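Local coordinates for USG-1 protein homolog (Pseudomonas aeruginosa, PDB 2HJS), which probably acts as an NAD(P)-dependent oxidoreductase on aldehyde or oxo groups and is found as a dimer, at residues A[246-251]-A[311-316]. Residues are numbered along the deposited sequence; the frame is centred on the assembly and turned at random.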
loop_
_atom_site.group_PDB
_atom_site.type_symbol
_atom_site.label_atom_id
_atom_site.label_comp_id
_atom_site.label_asym_id
_atom_site.label_seq_id
_atom_site.Cartn_x
_atom_site.Cartn_y
_atom_site.Cartn_z
ATOM N N ASP A 246 5.465 -8.486 5.744
ATOM C CA ASP A 246 5.093 -7.993 4.407
ATOM C C ASP A 246 3.577 -8.019 4.269
ATOM O O ASP A 246 2.963 -8.989 4.685
ATOM C CB ASP A 246 5.677 -8.895 3.318
ATOM C CG ASP A 246 7.186 -8.866 3.284
ATOM O OD1 ASP A 246 7.808 -7.794 3.552
ATOM O OD2 ASP A 246 7.749 -9.934 2.981
ATOM N N SER A 247 2.986 -6.960 3.712
ATOM C CA SER A 247 1.562 -6.902 3.388
ATOM C C SER A 247 1.409 -6.725 1.863
ATOM O O SER A 247 1.833 -5.716 1.318
ATOM C CB SER A 247 0.886 -5.722 4.112
ATOM O OG SER A 247 1.109 -5.798 5.518
ATOM N N LEU A 248 0.817 -7.698 1.180
ATOM C CA LEU A 248 0.787 -7.674 -0.280
ATOM C C LEU A 248 -0.638 -7.555 -0.804
ATOM O O LEU A 248 -1.516 -8.278 -0.353
ATOM C CB LEU A 248 1.410 -8.952 -0.864
ATOM C CG LEU A 248 2.746 -9.457 -0.282
ATOM C CD1 LEU A 248 3.199 -10.705 -1.039
ATOM C CD2 LEU A 248 3.811 -8.360 -0.366
ATOM N N SER A 249 -0.851 -6.655 -1.759
ATOM C CA SER A 249 -2.117 -6.578 -2.460
ATOM C C SER A 249 -1.899 -7.026 -3.904
ATOM O O SER A 249 -1.140 -6.427 -4.657
ATOM C CB SER A 249 -2.686 -5.162 -2.390
ATOM O OG SER A 249 -3.861 -5.100 -3.174
ATOM N N VAL A 250 -2.561 -8.121 -4.263
ATOM C CA VAL A 250 -2.348 -8.798 -5.534
ATOM C C VAL A 250 -3.628 -8.738 -6.367
ATOM O O VAL A 250 -4.714 -8.901 -5.827
ATOM C CB VAL A 250 -1.930 -10.277 -5.268
ATOM C CG1 VAL A 250 -1.707 -11.056 -6.576
ATOM C CG2 VAL A 250 -0.644 -10.350 -4.368
ATOM N N THR A 251 -3.501 -8.475 -7.671
ATOM C CA THR A 251 -4.610 -8.605 -8.633
ATOM C C THR A 251 -4.191 -9.549 -9.744
ATOM O O THR A 251 -3.169 -9.332 -10.401
ATOM C CB THR A 251 -4.977 -7.275 -9.289
ATOM O OG1 THR A 251 -5.078 -6.279 -8.280
ATOM C CG2 THR A 251 -6.327 -7.366 -10.031
ATOM N N LEU A 311 -6.221 -10.772 -4.033
ATOM C CA LEU A 311 -5.800 -11.475 -2.830
ATOM C C LEU A 311 -5.074 -10.458 -1.958
ATOM O O LEU A 311 -4.422 -9.571 -2.476
ATOM C CB LEU A 311 -4.772 -12.584 -3.155
ATOM C CG LEU A 311 -5.014 -13.597 -4.272
ATOM C CD1 LEU A 311 -3.706 -14.309 -4.502
ATOM C CD2 LEU A 311 -6.052 -14.603 -3.827
ATOM N N TRP A 312 -5.140 -10.647 -0.641
ATOM C CA TRP A 312 -4.334 -9.884 0.306
ATOM C C TRP A 312 -3.524 -10.898 1.088
ATOM O O TRP A 312 -4.063 -11.871 1.575
ATOM C CB TRP A 312 -5.245 -9.067 1.214
ATOM C CG TRP A 312 -4.637 -8.526 2.505
ATOM C CD1 TRP A 312 -4.715 -9.103 3.763
ATOM C CD2 TRP A 312 -3.918 -7.287 2.679
ATOM N NE1 TRP A 312 -4.083 -8.293 4.683
ATOM C CE2 TRP A 312 -3.584 -7.184 4.049
ATOM C CE3 TRP A 312 -3.512 -6.264 1.806
ATOM C CZ2 TRP A 312 -2.900 -6.077 4.577
ATOM C CZ3 TRP A 312 -2.815 -5.170 2.331
ATOM C CH2 TRP A 312 -2.529 -5.088 3.713
ATOM N N ILE A 313 -2.212 -10.696 1.150
ATOM C CA ILE A 313 -1.304 -11.683 1.724
ATOM C C ILE A 313 -0.496 -11.018 2.837
ATOM O O ILE A 313 0.026 -9.920 2.655
ATOM C CB ILE A 313 -0.328 -12.230 0.645
ATOM C CG1 ILE A 313 -1.099 -12.789 -0.563
ATOM C CG2 ILE A 313 0.634 -13.273 1.272
ATOM C CD1 ILE A 313 -0.202 -13.121 -1.768
ATOM N N VAL A 314 -0.422 -11.647 4.005
ATOM C CA VAL A 314 0.487 -11.134 5.028
ATOM C C VAL A 314 1.341 -12.261 5.546
ATOM O O VAL A 314 0.872 -13.386 5.733
ATOM C CB VAL A 314 -0.214 -10.324 6.198
ATOM C CG1 VAL A 314 -0.920 -9.001 5.661
ATOM C CG2 VAL A 314 -1.154 -11.170 7.021
ATOM N N SER A 315 2.610 -11.957 5.755
ATOM C CA SER A 315 3.573 -12.966 6.190
ATOM C C SER A 315 4.708 -12.307 6.953
ATOM O O SER A 315 5.025 -11.119 6.728
ATOM C CB SER A 315 4.165 -13.665 4.966
ATOM O OG SER A 315 4.680 -14.950 5.329
ATOM N N ASP A 316 5.314 -13.085 7.834
ATOM C CA ASP A 316 6.510 -12.684 8.561
ATOM C C ASP A 316 7.720 -12.789 7.610
ATOM O O ASP A 316 8.210 -13.887 7.314
ATOM C CB ASP A 316 6.677 -13.571 9.812
ATOM C CG ASP A 316 7.829 -13.135 10.699
ATOM O OD1 ASP A 316 8.798 -12.516 10.176
ATOM O OD2 ASP A 316 7.772 -13.433 11.921
#
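D246, L248 and V250 pair with S315, I313 and L311 as neighbouring strands whose segment axes approach to 4.7 Å and run antiparallel at 166°, each pair closed by two backbone hydrogen bonds. In the middle pair L248 N binds I313 O at 2.8 Å, and the return bond from I313 N to L248 O is 2.9 Å. Between these pairs sit the non-hydrogen-bonded ones, S247 with V314 and S249 with W312, where CA-H groups close on carbonyls: W312 CA lies 3.3 Å from L248 O.

On the face that also carries D246 and S315, the contact among L248, V250, L311 and I313 is aliphatic. I313 CG1 stands anti to its carbonyl carbon (chi1 -55°), and CD1 beyond it reaches diagonally past the direct partner to V250 CG2, 3.8 Å away. L248 and I313 meet nearer the backbone, CB to CB at 4.0 Å. The two strands are central in the mixed sheet of the dimerisation domain, flanked by strands 151-160 and 294-301, and helix 133-145 covers this face, with V250 resting on L138.

The other face looks toward the second subunit. Here chi1 of W312 (163°) sets CG anti to the backbone N, and the second torsion turns the six-membered ring toward the neighbouring strand. CH2 comes within 3.5 Å of S247 CB, approached obliquely, while S249 CB lies at the ring edge, 4.4 Å from CE3. The indole NE1 is hydrogen-bonded to P282 O, which holds the five-membered ring from outside the two strands, and A201 of the second subunit packs against W312.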